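PDB 5FX8: linoleate 11-lipoxygenase from Gaeumannomyces graminis, which oxidises linoleic and alpha-linolenic acids with molecular oxygen to 11S- and 13R-hydroperoxy fatty acids, using a catalytic manganese ion. Local coordinates for residues 287-292 and 359-364; 218-223 and 347-352; 320-325 and 468-473; 441-446 and 450-455. All coordinates share one frame; numbering follows the deposited sequence.

Interaction 1: 287-292 and 359-364. With MN (manganese (II) ion), chain I.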
loop_
_atom_site.group_PDB
_atom_site.type_symbol
_atom_site.label_atom_id
_atom_site.label_comp_id
_atom_site.label_asym_id
_atom_site.label_seq_id
_atom_site.Cartn_x
_atom_site.Cartn_y
_atom_site.Cartn_z
ATOM N N GLN A 287 -10.217 -6.905 3.485
ATOM C CA GLN A 287 -10.299 -5.730 2.645
ATOM C C GLN A 287 -11.363 -4.772 3.144
ATOM O O GLN A 287 -11.221 -3.559 2.997
ATOM C CB GLN A 287 -10.532 -6.127 1.190
ATOM C CG GLN A 287 -9.325 -6.824 0.583
ATOM C CD GLN A 287 -7.989 -6.294 1.131
ATOM O OE1 GLN A 287 -7.607 -5.165 0.858
ATOM N NE2 GLN A 287 -7.290 -7.120 1.915
ATOM N N MET A 288 -12.423 -5.268 3.759
ATOM C CA MET A 288 -13.475 -4.308 4.038
ATOM C C MET A 288 -13.457 -3.839 5.474
ATOM O O MET A 288 -13.907 -2.732 5.779
ATOM C CB MET A 288 -14.820 -4.905 3.653
ATOM C CG MET A 288 -14.983 -5.006 2.158
ATOM S SD MET A 288 -14.621 -3.438 1.361
ATOM C CE MET A 288 -13.162 -3.790 0.509
ATOM N N TYR A 289 -12.925 -4.636 6.364
ATOM C CA TYR A 289 -12.709 -4.127 7.685
ATOM C C TYR A 289 -11.622 -3.065 7.699
ATOM O O TYR A 289 -11.694 -2.165 8.525
ATOM C CB TYR A 289 -12.374 -5.283 8.615
ATOM C CG TYR A 289 -12.174 -4.866 10.046
ATOM C CD1 TYR A 289 -13.256 -4.677 10.888
ATOM C CD2 TYR A 289 -10.909 -4.675 10.555
ATOM C CE1 TYR A 289 -13.080 -4.307 12.190
ATOM C CE2 TYR A 289 -10.718 -4.308 11.866
ATOM C CZ TYR A 289 -11.806 -4.122 12.684
ATOM O OH TYR A 289 -11.622 -3.745 14.000
ATOM N N HIS A 290 -10.610 -3.137 6.811
ATOM C CA HIS A 290 -9.538 -2.138 6.936
ATOM C C HIS A 290 -9.972 -0.738 6.540
ATOM O O HIS A 290 -9.222 0.220 6.774
ATOM C CB HIS A 290 -8.298 -2.528 6.126
ATOM C CG HIS A 290 -8.211 -1.889 4.775
ATOM N ND1 HIS A 290 -8.949 -2.340 3.710
ATOM C CD2 HIS A 290 -7.446 -0.873 4.298
ATOM C CE1 HIS A 290 -8.667 -1.616 2.643
ATOM N NE2 HIS A 290 -7.759 -0.715 2.972
ATOM N N VAL A 291 -11.149 -0.591 5.935
ATOM C CA VAL A 291 -11.735 0.730 5.760
ATOM C C VAL A 291 -11.693 1.496 7.072
ATOM O O VAL A 291 -11.400 2.698 7.101
ATOM C CB VAL A 291 -13.162 0.583 5.215
ATOM C CG1 VAL A 291 -13.849 1.916 5.083
ATOM C CG2 VAL A 291 -13.086 -0.072 3.900
ATOM N N LEU A 292 -11.905 0.787 8.182
ATOM C CA LEU A 292 -11.843 1.398 9.500
ATOM C C LEU A 292 -10.418 1.813 9.866
ATOM O O LEU A 292 -10.218 2.840 10.527
ATOM C CB LEU A 292 -12.443 0.436 10.525
ATOM C CG LEU A 292 -13.949 0.157 10.435
ATOM C CD1 LEU A 292 -14.373 -0.852 11.445
ATOM C CD2 LEU A 292 -14.629 1.389 10.773
ATOM N N GLY A 359 -19.719 -0.266 7.739
ATOM C CA GLY A 359 -20.793 0.400 8.438
ATOM C C GLY A 359 -21.546 -0.510 9.384
ATOM O O GLY A 359 -21.958 -0.074 10.452
ATOM N N SER A 360 -21.761 -1.768 9.005
ATOM C CA SER A 360 -22.359 -2.725 9.939
ATOM C C SER A 360 -21.471 -2.962 11.143
ATOM O O SER A 360 -21.964 -3.072 12.269
ATOM C CB SER A 360 -22.600 -4.066 9.271
ATOM O OG SER A 360 -23.425 -3.935 8.158
ATOM N N VAL A 361 -20.168 -3.117 10.915
ATOM C CA VAL A 361 -19.241 -3.254 12.028
ATOM C C VAL A 361 -19.355 -2.053 12.952
ATOM O O VAL A 361 -19.531 -2.199 14.162
ATOM C CB VAL A 361 -17.807 -3.440 11.509
ATOM C CG1 VAL A 361 -16.821 -3.500 12.647
ATOM C CG2 VAL A 361 -17.729 -4.690 10.690
ATOM N N TYR A 362 -19.289 -0.851 12.383
ATOM C CA TYR A 362 -19.324 0.364 13.179
ATOM C C TYR A 362 -20.641 0.491 13.918
ATOM O O TYR A 362 -20.688 0.954 15.065
ATOM C CB TYR A 362 -19.102 1.569 12.277
ATOM C CG TYR A 362 -18.586 2.787 13.002
ATOM C CD1 TYR A 362 -17.306 2.807 13.545
ATOM C CD2 TYR A 362 -19.372 3.914 13.135
ATOM C CE1 TYR A 362 -16.844 3.911 14.216
ATOM C CE2 TYR A 362 -18.914 5.020 13.783
ATOM C CZ TYR A 362 -17.664 5.018 14.322
ATOM O OH TYR A 362 -17.262 6.147 14.968
ATOM N N ALA A 363 -21.724 0.075 13.275
ATOM C CA ALA A 363 -23.023 0.131 13.917
ATOM C C ALA A 363 -23.125 -0.873 15.065
ATOM O O ALA A 363 -23.851 -0.625 16.029
ATOM C CB ALA A 363 -24.111 -0.079 12.864
ATOM N N GLN A 364 -22.399 -1.991 15.005
ATOM C CA GLN A 364 -22.411 -2.925 16.130
ATOM C C GLN A 364 -21.426 -2.530 17.239
ATOM O O GLN A 364 -21.252 -3.285 18.189
ATOM C CB GLN A 364 -22.113 -4.352 15.656
ATOM C CG GLN A 364 -23.148 -4.943 14.695
ATOM C CD GLN A 364 -22.657 -6.201 13.968
ATOM O OE1 GLN A 364 -21.567 -6.708 14.238
ATOM N NE2 GLN A 364 -23.463 -6.699 13.032
HETATM MN MN MN I . -6.023 0.900 2.380
HETATM O O HOH W 1 -7.719 0.827 0.641
#
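Tyr-289 and Leu-292 of helix 268-305 face Val-361 and Tyr-362 near the end of helix 351-363. The two local axes pass 9.8 Å apart at a signed crossing angle of -54°, which brings the CA atoms of Tyr-289 and Val-361 nearest, at 7.9 Å. Within 287-292, Val-291 and Leu-292 lack the usual bonds to the carbonyls four residues back; Leu-292 N bonds Tyr-289 O instead, and the helix kinks here. Val-361 is the centre of the interface. Its CG1 methyl, anti to the backbone N (chi1 177°), projects toward helix 268-305 and meets two neighbours: the ring edge of Tyr-289, with CE1 3.9 Å from CG1 and near the ring plane, and the CD1 branch of Leu-292. The other Leu-292 branch does separate work, its CD2 approaching Tyr-362 CD1 obliquely at 4.1 Å. The contact is therefore entirely apolar, and one leucine spans both partners with its two methyls.

His-290 lies between these two residues in sequence but reaches away from helix 351-363. Its NE2 binds manganese at 2.4 Å, and water 1 binds the same ion. Through its other ring nitrogen, ND1, it donates to Gln-287 O at 2.7 Å; the acceptor oxygen lies close to the imidazole plane, the N-H...O angle is a bent 138°, and ND1 stands above the carbonyl plane. This second bond helps fix the rotation of the ring. Helix 268-305 thus supplies two histidines, His-290 and His-294, of the catalytic metal centre, completed as in lipoxygenases by His-478, Asn-482 and the C-terminal carboxylate of Val-618.

Interaction 2: 218-223 and 347-352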
loop_
_atom_site.group_PDB
_atom_site.type_symbol
_atom_site.label_atom_id
_atom_site.label_comp_id
_atom_site.label_asym_id
_atom_site.label_seq_id
_atom_site.Cartn_x
_atom_site.Cartn_y
_atom_site.Cartn_z
ATOM N N SER A 218 -19.621 -15.714 9.213
ATOM C CA SER A 218 -20.977 -16.087 8.867
ATOM C C SER A 218 -21.857 -14.880 8.581
ATOM O O SER A 218 -22.897 -15.034 7.950
ATOM C CB SER A 218 -21.570 -16.910 9.990
ATOM O OG SER A 218 -21.613 -16.113 11.152
ATOM N N TYR A 219 -21.473 -13.692 9.035
ATOM C CA TYR A 219 -22.219 -12.483 8.715
ATOM C C TYR A 219 -22.324 -12.245 7.210
ATOM O O TYR A 219 -23.235 -11.543 6.770
ATOM C CB TYR A 219 -21.562 -11.275 9.402
ATOM C CG TYR A 219 -22.389 -10.015 9.380
ATOM C CD1 TYR A 219 -23.342 -9.775 10.357
ATOM C CD2 TYR A 219 -22.219 -9.055 8.381
ATOM C CE1 TYR A 219 -24.113 -8.634 10.347
ATOM C CE2 TYR A 219 -22.994 -7.901 8.351
ATOM C CZ TYR A 219 -23.947 -7.695 9.342
ATOM O OH TYR A 219 -24.734 -6.549 9.337
ATOM N N GLN A 220 -21.414 -12.793 6.410
ATOM C CA GLN A 220 -21.503 -12.601 4.971
ATOM C C GLN A 220 -22.634 -13.414 4.339
ATOM O O GLN A 220 -22.854 -13.339 3.136
ATOM C CB GLN A 220 -20.168 -12.939 4.308
ATOM C CG GLN A 220 -19.022 -12.103 4.797
ATOM C CD GLN A 220 -17.673 -12.529 4.255
ATOM O OE1 GLN A 220 -17.543 -13.015 3.128
ATOM N NE2 GLN A 220 -16.654 -12.368 5.079
ATOM N N LYS A 221 -23.340 -14.198 5.134
ATOM C CA LYS A 221 -24.553 -14.850 4.681
ATOM C C LYS A 221 -25.587 -13.826 4.218
ATOM O O LYS A 221 -26.371 -14.100 3.302
ATOM C CB LYS A 221 -25.046 -15.705 5.834
ATOM C CG LYS A 221 -26.251 -16.486 5.644
ATOM C CD LYS A 221 -26.613 -17.140 6.958
ATOM C CE LYS A 221 -26.594 -16.109 8.068
ATOM N NZ LYS A 221 -27.162 -16.622 9.335
ATOM N N LYS A 222 -25.559 -12.625 4.807
ATOM C CA LYS A 222 -26.439 -11.493 4.527
ATOM C C LYS A 222 -26.300 -10.920 3.111
ATOM O O LYS A 222 -27.194 -10.198 2.665
ATOM C CB LYS A 222 -26.159 -10.421 5.587
ATOM C CG LYS A 222 -26.364 -9.000 5.198
ATOM C CD LYS A 222 -25.929 -8.078 6.301
ATOM C CE LYS A 222 -26.329 -6.648 5.996
ATOM N NZ LYS A 222 -26.091 -5.752 7.155
ATOM N N TYR A 223 -25.253 -11.261 2.377
ATOM C CA TYR A 223 -24.975 -10.707 1.063
ATOM C C TYR A 223 -25.212 -11.744 -0.033
ATOM O O TYR A 223 -25.069 -12.951 0.181
ATOM C CB TYR A 223 -23.531 -10.200 0.992
ATOM C CG TYR A 223 -23.193 -9.204 2.079
ATOM C CD1 TYR A 223 -23.985 -8.086 2.282
ATOM C CD2 TYR A 223 -22.126 -9.410 2.928
ATOM C CE1 TYR A 223 -23.705 -7.213 3.261
ATOM C CE2 TYR A 223 -21.836 -8.521 3.927
ATOM C CZ TYR A 223 -22.624 -7.418 4.086
ATOM O OH TYR A 223 -22.374 -6.504 5.085
ATOM N N PHE A 347 -14.147 -9.146 -7.390
ATOM C CA PHE A 347 -14.563 -9.878 -6.214
ATOM C C PHE A 347 -15.945 -10.488 -6.407
ATOM O O PHE A 347 -16.716 -10.093 -7.290
ATOM C CB PHE A 347 -14.561 -8.970 -4.993
ATOM C CG PHE A 347 -13.188 -8.601 -4.508
ATOM C CD1 PHE A 347 -12.408 -7.693 -5.198
ATOM C CD2 PHE A 347 -12.697 -9.136 -3.338
ATOM C CE1 PHE A 347 -11.168 -7.357 -4.732
ATOM C CE2 PHE A 347 -11.465 -8.790 -2.862
ATOM C CZ PHE A 347 -10.697 -7.905 -3.553
ATOM N N GLY A 348 -16.233 -11.476 -5.554
ATOM C CA GLY A 348 -17.445 -12.249 -5.529
ATOM C C GLY A 348 -18.675 -11.477 -5.119
ATOM O O GLY A 348 -19.672 -11.499 -5.832
ATOM N N LEU A 349 -18.616 -10.788 -4.003
ATOM C CA LEU A 349 -19.710 -9.964 -3.520
ATOM C C LEU A 349 -19.694 -8.583 -4.174
ATOM O O LEU A 349 -18.624 -8.015 -4.419
ATOM C CB LEU A 349 -19.624 -9.809 -2.010
ATOM C CG LEU A 349 -19.714 -11.098 -1.206
ATOM C CD1 LEU A 349 -20.002 -10.771 0.215
ATOM C CD2 LEU A 349 -20.788 -12.007 -1.731
ATOM N N PRO A 350 -20.865 -8.013 -4.447
ATOM C CA PRO A 350 -20.917 -6.709 -5.120
ATOM C C PRO A 350 -20.400 -5.600 -4.222
ATOM O O PRO A 350 -20.342 -5.734 -2.997
ATOM C CB PRO A 350 -22.411 -6.515 -5.408
ATOM C CG PRO A 350 -23.083 -7.235 -4.316
ATOM C CD PRO A 350 -22.207 -8.460 -4.036
ATOM N N ALA A 351 -20.057 -4.474 -4.864
ATOM C CA ALA A 351 -19.546 -3.312 -4.146
ATOM C C ALA A 351 -20.521 -2.816 -3.094
ATOM O O ALA A 351 -20.092 -2.255 -2.078
ATOM C CB ALA A 351 -19.221 -2.179 -5.109
ATOM N N SER A 352 -21.823 -3.014 -3.302
ATOM C CA SER A 352 -22.796 -2.555 -2.321
ATOM C C SER A 352 -22.668 -3.319 -1.011
ATOM O O SER A 352 -22.900 -2.758 0.072
ATOM C CB SER A 352 -24.200 -2.720 -2.885
ATOM O OG SER A 352 -24.385 -4.070 -3.249
#
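Tyr-223 and Leu-349 meet because each sets its CG beside the backbone N and anti to the carbonyl carbon, with chi1 near -55° for the tyrosine and -61° for the leucine; an extended second torsion then carries Leu-349 CD1 forward. The contact joins a connection of the five-stranded antiparallel sheet, the loop between strands 212-216 and 235-241, to the lead-in of helix 351-363. Tyr-223 follows a short 3-10 segment, 218-222, and Leu-349 directly precedes Pro-350, the N-cap residue of the helix.

A single methyl does most of the touching. Leu-349 CD1 lies 3.7 Å from Tyr-223 CB and equally near Tyr-223 CD2, so it nestles at the root of the tyrosine and meets the ring obliquely, the two side chains running roughly at right angles. Gln-220 closes in more loosely from the same turn; its amide oxygen is directed to Asn-281. Phe-284 of helix 268-305 also packs on Leu-349, adding a third element to this buried corner.

Beyond CB the tyrosine leads away from 347-352, and its hydroxyl is bonded to Asp-356 on helix 351-363. Asp-356 also forms a salt bridge with Lys-222, whose CG lies over one face of the Tyr-223 ring, toward its rim; the amine of Lys-222 donates to the phenol of Tyr-219, with NZ 2.7 Å from OH.

Interaction 3: 320-325 and 468-473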
loop_
_atom_site.group_PDB
_atom_site.type_symbol
_atom_site.label_atom_id
_atom_site.label_comp_id
_atom_site.label_asym_id
_atom_site.label_seq_id
_atom_site.Cartn_x
_atom_site.Cartn_y
_atom_site.Cartn_z
ATOM N N ARG A 320 2.076 14.693 9.228
ATOM C CA ARG A 320 3.006 13.796 8.564
ATOM C C ARG A 320 2.440 12.386 8.452
ATOM O O ARG A 320 2.528 11.766 7.397
ATOM C CB ARG A 320 4.336 13.784 9.301
ATOM C CG ARG A 320 5.255 12.727 8.786
ATOM C CD ARG A 320 5.911 13.230 7.569
ATOM N NE ARG A 320 6.988 12.385 7.107
ATOM C CZ ARG A 320 7.645 12.580 5.976
ATOM N NH1 ARG A 320 7.347 13.605 5.204
ATOM N NH2 ARG A 320 8.621 11.774 5.640
ATOM N N LEU A 321 1.851 11.865 9.524
ATOM C CA LEU A 321 1.367 10.488 9.466
ATOM C C LEU A 321 0.121 10.344 8.593
ATOM O O LEU A 321 -0.141 9.260 8.084
ATOM C CB LEU A 321 1.060 9.965 10.869
ATOM C CG LEU A 321 2.165 9.810 11.896
ATOM C CD1 LEU A 321 1.491 9.676 13.197
ATOM C CD2 LEU A 321 2.937 8.594 11.606
ATOM N N MET A 322 -0.669 11.406 8.439
ATOM C CA MET A 322 -1.868 11.400 7.623
ATOM C C MET A 322 -1.612 11.940 6.227
ATOM O O MET A 322 -2.544 12.422 5.574
ATOM C CB MET A 322 -2.956 12.221 8.294
ATOM C CG MET A 322 -3.388 11.726 9.620
ATOM S SD MET A 322 -4.089 10.117 9.535
ATOM C CE MET A 322 -2.781 9.431 10.439
ATOM N N TYR A 323 -0.360 11.909 5.790
ATOM C CA TYR A 323 -0.016 12.251 4.436
ATOM C C TYR A 323 -0.935 11.528 3.457
ATOM O O TYR A 323 -1.175 10.325 3.573
ATOM C CB TYR A 323 1.443 11.903 4.187
ATOM C CG TYR A 323 1.962 12.361 2.857
ATOM C CD1 TYR A 323 1.804 13.664 2.449
ATOM C CD2 TYR A 323 2.624 11.488 2.022
ATOM C CE1 TYR A 323 2.281 14.082 1.242
ATOM C CE2 TYR A 323 3.103 11.884 0.836
ATOM C CZ TYR A 323 2.933 13.189 0.434
ATOM O OH TYR A 323 3.421 13.593 -0.796
ATOM N N GLN A 324 -1.489 12.299 2.528
ATOM C CA GLN A 324 -2.382 11.868 1.465
ATOM C C GLN A 324 -3.625 11.147 1.954
ATOM O O GLN A 324 -4.342 10.587 1.134
ATOM C CB GLN A 324 -1.653 10.981 0.452
ATOM C CG GLN A 324 -0.564 11.675 -0.288
ATOM C CD GLN A 324 -0.054 10.860 -1.443
ATOM O OE1 GLN A 324 -0.734 9.983 -1.928
ATOM N NE2 GLN A 324 1.144 11.151 -1.893
ATOM N N ALA A 325 -3.912 11.124 3.258
ATOM C CA ALA A 325 -4.926 10.184 3.738
ATOM C C ALA A 325 -6.305 10.522 3.205
ATOM O O ALA A 325 -7.130 9.631 3.041
ATOM C CB ALA A 325 -4.972 10.129 5.263
ATOM N N THR A 468 1.317 6.816 19.419
ATOM C CA THR A 468 1.810 5.500 19.040
ATOM C C THR A 468 0.782 4.733 18.223
ATOM O O THR A 468 1.115 4.113 17.210
ATOM C CB THR A 468 2.190 4.722 20.282
ATOM O OG1 THR A 468 3.036 5.540 21.068
ATOM C CG2 THR A 468 2.950 3.504 19.917
ATOM N N HIS A 469 -0.466 4.767 18.645
ATOM C CA HIS A 469 -1.479 4.017 17.937
ATOM C C HIS A 469 -1.727 4.598 16.550
ATOM O O HIS A 469 -1.978 3.851 15.600
ATOM C CB HIS A 469 -2.747 3.989 18.771
ATOM C CG HIS A 469 -3.774 3.063 18.242
ATOM N ND1 HIS A 469 -3.543 1.720 18.074
ATOM C CD2 HIS A 469 -5.030 3.288 17.807
ATOM C CE1 HIS A 469 -4.619 1.153 17.567
ATOM N NE2 HIS A 469 -5.537 2.084 17.398
ATOM N N VAL A 470 -1.641 5.919 16.395
ATOM C CA VAL A 470 -1.828 6.453 15.056
ATOM C C VAL A 470 -0.671 6.044 14.161
ATOM O O VAL A 470 -0.881 5.519 13.062
ATOM C CB VAL A 470 -2.020 7.975 15.054
ATOM C CG1 VAL A 470 -2.093 8.412 13.626
ATOM C CG2 VAL A 470 -3.285 8.348 15.747
ATOM N N ALA A 471 0.568 6.247 14.620
ATOM C CA ALA A 471 1.684 5.841 13.780
ATOM C C ALA A 471 1.617 4.351 13.469
ATOM O O ALA A 471 1.985 3.932 12.374
ATOM C CB ALA A 471 3.017 6.219 14.424
ATOM N N TRP A 472 1.111 3.547 14.407
ATOM C CA TRP A 472 1.079 2.105 14.234
ATOM C C TRP A 472 0.040 1.714 13.188
ATOM O O TRP A 472 0.275 0.819 12.376
ATOM C CB TRP A 472 0.821 1.419 15.591
ATOM C CG TRP A 472 0.164 0.095 15.434
ATOM C CD1 TRP A 472 -1.135 -0.204 15.700
ATOM C CD2 TRP A 472 0.741 -1.093 14.872
ATOM N NE1 TRP A 472 -1.399 -1.496 15.355
ATOM C CE2 TRP A 472 -0.265 -2.063 14.837
ATOM C CE3 TRP A 472 2.005 -1.422 14.385
ATOM C CZ2 TRP A 472 -0.043 -3.331 14.353
ATOM C CZ3 TRP A 472 2.212 -2.681 13.904
ATOM C CH2 TRP A 472 1.203 -3.614 13.881
ATOM N N ILE A 473 -1.087 2.415 13.153
ATOM C CA ILE A 473 -2.051 2.205 12.088
ATOM C C ILE A 473 -1.462 2.597 10.741
ATOM O O ILE A 473 -1.535 1.835 9.772
ATOM C CB ILE A 473 -3.341 2.976 12.386
ATOM C CG1 ILE A 473 -4.077 2.322 13.534
ATOM C CG2 ILE A 473 -4.258 3.007 11.180
ATOM C CD1 ILE A 473 -5.122 3.239 14.077
#
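Leu-321 and Met-322, where helix 313-321 ends, point their side-chain tips at Val-470 and Ala-471 of helix 460-481. Leu-321 CD1 lies between Val-470 CG1 and the backbone N of Ala-471, 3.8 Å from each, with the leucine and valine side chains inclined to one another, while CD2 rests 3.7 Å from the methyl CB of Ala-471. The small alanine lets the leucine come close to the backbone of the opposing helix, as the CA separation of 6.3 Å between Leu-321 and Ala-471 reflects.

Met-322 reaches Val-470 by a different route. The methionine does not set out toward helix 460-481, but successive bends along its side chain (chi2 -62°, chi3 113°) swing the thioether round until CE touches Val-470 CG1, nearly perpendicular to the valine. Val-470 CG1, anti to its own backbone N, is thereby shared by the leucine and the methionine. Thr-474, one turn further along helix 460-481, touches both of them as well, and Pro-297 and His-301 of helix 268-305 lie against the methionine.

From Met-322 the chain reverses in a type II beta turn ending at Ala-325, closed by the bond from Ala-325 N to Met-322 O. The Gln-324 amide NE2 hydrogen-bonds Asp-103.

All four touching residues are buried and their side chains meet through carbon atoms, with no hydrogen bond between the segments, so the two elements are held by shape and dispersion. Met-322 lies about 12 Å (side chain to ion) from manganese, which makes this apolar core beside the metal centre rather than part of its coordination shell.

Interaction 4: 441-446 and 450-455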
loop_
_atom_site.group_PDB
_atom_site.type_symbol
_atom_site.label_atom_id
_atom_site.label_comp_id
_atom_site.label_asym_id
_atom_site.label_seq_id
_atom_site.Cartn_x
_atom_site.Cartn_y
_atom_site.Cartn_z
ATOM N N ALA A 441 -11.364 17.067 23.940
ATOM C CA ALA A 441 -12.781 17.372 24.077
ATOM C C ALA A 441 -13.500 17.312 22.723
ATOM O O ALA A 441 -14.616 16.801 22.618
ATOM C CB ALA A 441 -12.924 18.742 24.736
ATOM N N GLU A 442 -12.862 17.825 21.682
ATOM C CA GLU A 442 -13.410 17.822 20.334
ATOM C C GLU A 442 -13.570 16.404 19.814
ATOM O O GLU A 442 -14.558 16.084 19.143
ATOM C CB GLU A 442 -12.485 18.634 19.425
ATOM C CG GLU A 442 -12.813 18.669 17.957
ATOM C CD GLU A 442 -13.704 19.834 17.564
ATOM O OE1 GLU A 442 -13.773 20.816 18.334
ATOM O OE2 GLU A 442 -14.319 19.779 16.465
ATOM N N ALA A 443 -12.584 15.550 20.085
ATOM C CA ALA A 443 -12.682 14.164 19.670
ATOM C C ALA A 443 -13.855 13.509 20.349
ATOM O O ALA A 443 -14.671 12.849 19.704
ATOM C CB ALA A 443 -11.401 13.416 19.996
ATOM N N ASN A 444 -13.962 13.695 21.659
ATOM C CA ASN A 444 -15.002 13.010 22.394
ATOM C C ASN A 444 -16.383 13.566 22.102
ATOM O O ASN A 444 -17.367 12.859 22.314
ATOM C CB ASN A 444 -14.709 13.076 23.877
ATOM C CG ASN A 444 -13.643 12.119 24.284
ATOM O OD1 ASN A 444 -13.847 10.902 24.253
ATOM N ND2 ASN A 444 -12.499 12.645 24.684
ATOM N N GLY A 445 -16.476 14.793 21.601
ATOM C CA GLY A 445 -17.746 15.448 21.436
ATOM C C GLY A 445 -18.208 15.567 20.003
ATOM O O GLY A 445 -18.839 14.664 19.464
ATOM N N PRO A 446 -17.919 16.699 19.367
ATOM C CA PRO A 446 -18.453 16.941 18.018
ATOM C C PRO A 446 -17.972 15.951 16.980
ATOM O O PRO A 446 -18.764 15.529 16.135
ATOM C CB PRO A 446 -17.956 18.348 17.682
ATOM C CG PRO A 446 -17.558 18.932 18.920
ATOM C CD PRO A 446 -17.231 17.870 19.908
ATOM N N ARG A 450 -15.186 7.237 18.815
ATOM C CA ARG A 450 -15.436 6.176 19.786
ATOM C C ARG A 450 -14.182 5.766 20.541
ATOM O O ARG A 450 -13.129 5.544 19.943
ATOM C CB ARG A 450 -15.991 4.926 19.104
ATOM C CG ARG A 450 -17.471 4.853 19.098
ATOM C CD ARG A 450 -17.971 3.537 18.614
ATOM N NE ARG A 450 -19.228 3.735 17.906
ATOM C CZ ARG A 450 -19.677 2.895 17.001
ATOM N NH1 ARG A 450 -18.964 1.823 16.712
ATOM N NH2 ARG A 450 -20.824 3.125 16.378
ATOM N N ASP A 451 -14.336 5.594 21.856
ATOM C CA ASP A 451 -13.324 4.988 22.714
ATOM C C ASP A 451 -11.994 5.745 22.628
ATOM O O ASP A 451 -10.918 5.169 22.452
ATOM C CB ASP A 451 -13.152 3.507 22.377
ATOM C CG ASP A 451 -12.721 2.695 23.566
ATOM O OD1 ASP A 451 -12.429 3.286 24.636
ATOM O OD2 ASP A 451 -12.650 1.466 23.419
ATOM N N PHE A 452 -12.078 6.929 22.723
ATOM C CA PHE A 452 -10.966 7.828 22.794
ATOM C C PHE A 452 -10.751 8.235 24.238
ATOM O O PHE A 452 -11.714 8.361 24.994
ATOM C CB PHE A 452 -11.238 9.069 21.940
ATOM C CG PHE A 452 -10.007 9.769 21.472
ATOM C CD1 PHE A 452 -9.149 9.155 20.595
ATOM C CD2 PHE A 452 -9.715 11.050 21.897
ATOM C CE1 PHE A 452 -8.026 9.800 20.164
ATOM C CE2 PHE A 452 -8.589 11.707 21.457
ATOM C CZ PHE A 452 -7.744 11.081 20.597
ATOM N N PRO A 453 -9.507 8.435 24.654
ATOM C CA PRO A 453 -9.253 8.835 26.043
ATOM C C PRO A 453 -10.058 10.064 26.424
ATOM O O PRO A 453 -10.092 11.054 25.707
ATOM C CB PRO A 453 -7.751 9.113 26.060
ATOM C CG PRO A 453 -7.390 9.307 24.649
ATOM C CD PRO A 453 -8.277 8.439 23.856
ATOM N N ALA A 454 -10.736 9.974 27.546
ATOM C CA ALA A 454 -11.617 11.035 27.993
ATOM C C ALA A 454 -10.837 12.293 28.345
ATOM O O ALA A 454 -9.666 12.241 28.717
ATOM C CB ALA A 454 -12.394 10.568 29.206
ATOM N N ALA A 455 -11.503 13.435 28.239
ATOM C CA ALA A 455 -10.883 14.686 28.645
ATOM C C ALA A 455 -11.254 14.863 30.070
ATOM O O ALA A 455 -12.295 14.375 30.468
ATOM C CB ALA A 455 -11.369 15.816 27.844
HETATM O O HOH W 2 -14.570 8.865 22.640
#
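The Phe-452 ring carries Pro-453 CD against one face, has Asn-444 ND2 near its plane at the edge, and is met obliquely by Ala-443 CB, 3.5 Å from CD2. The Asn-444 amide is turned 57° from the ring, and its polar ends serve different partners. ND2 is shared between two carbonyls, Ile-440 O one turn back, its stronger partner, and Pro-453 O across the contact. The bond to Pro-453 O, at 3.1 Å, is almost straight (172°); the acceptor lies in the amide plane, whereas the donor stands above the carbonyl plane of Pro-453. Together the two carbonyls fix the amide. OD1 receives a bond from water 2 at 2.7 Å, and this water in turn accepts from Phe-452 N, bridging helix and loop. Further along, Ala-455 CB approaches Ala-441 N, so the returning chain follows the helix back for about a turn.

The whole is a helix end with the following chain folded back on it: helix 434-444 stops, the chain reverses, and 450-455 runs on toward helix 460-481. Phe-452 turns inward, packing edge-to-face with Phe-369 and touching Val-300 of helix 268-305, while Pro-453 rests on Gln-462 and Val-466 of helix 460-481.

Helix 268-305 carries the manganese ligand His-290 of interaction 1 and also reaches the margins of the other three contacts. Interactions 1 and 2 share helix 351-363, their centres 13 Å apart; a weak hydrogen bond joins Ser-360 OG to Tyr-219 OH (3.2 Å). Interaction 4 is tied to interaction 1 through Arg-450, whose NH1 bonds Tyr-362 O and whose guanidinium makes a cation-pi contact with the Tyr-362 ring. Interaction 3 lies across the chain's centre from interaction 2, and its nearest atoms are about 6 Å from interaction 1. Its helix 460-481 supplies the ligand His-478 and follows the loop of interaction 4, which is nested within the chain closed by interaction 3.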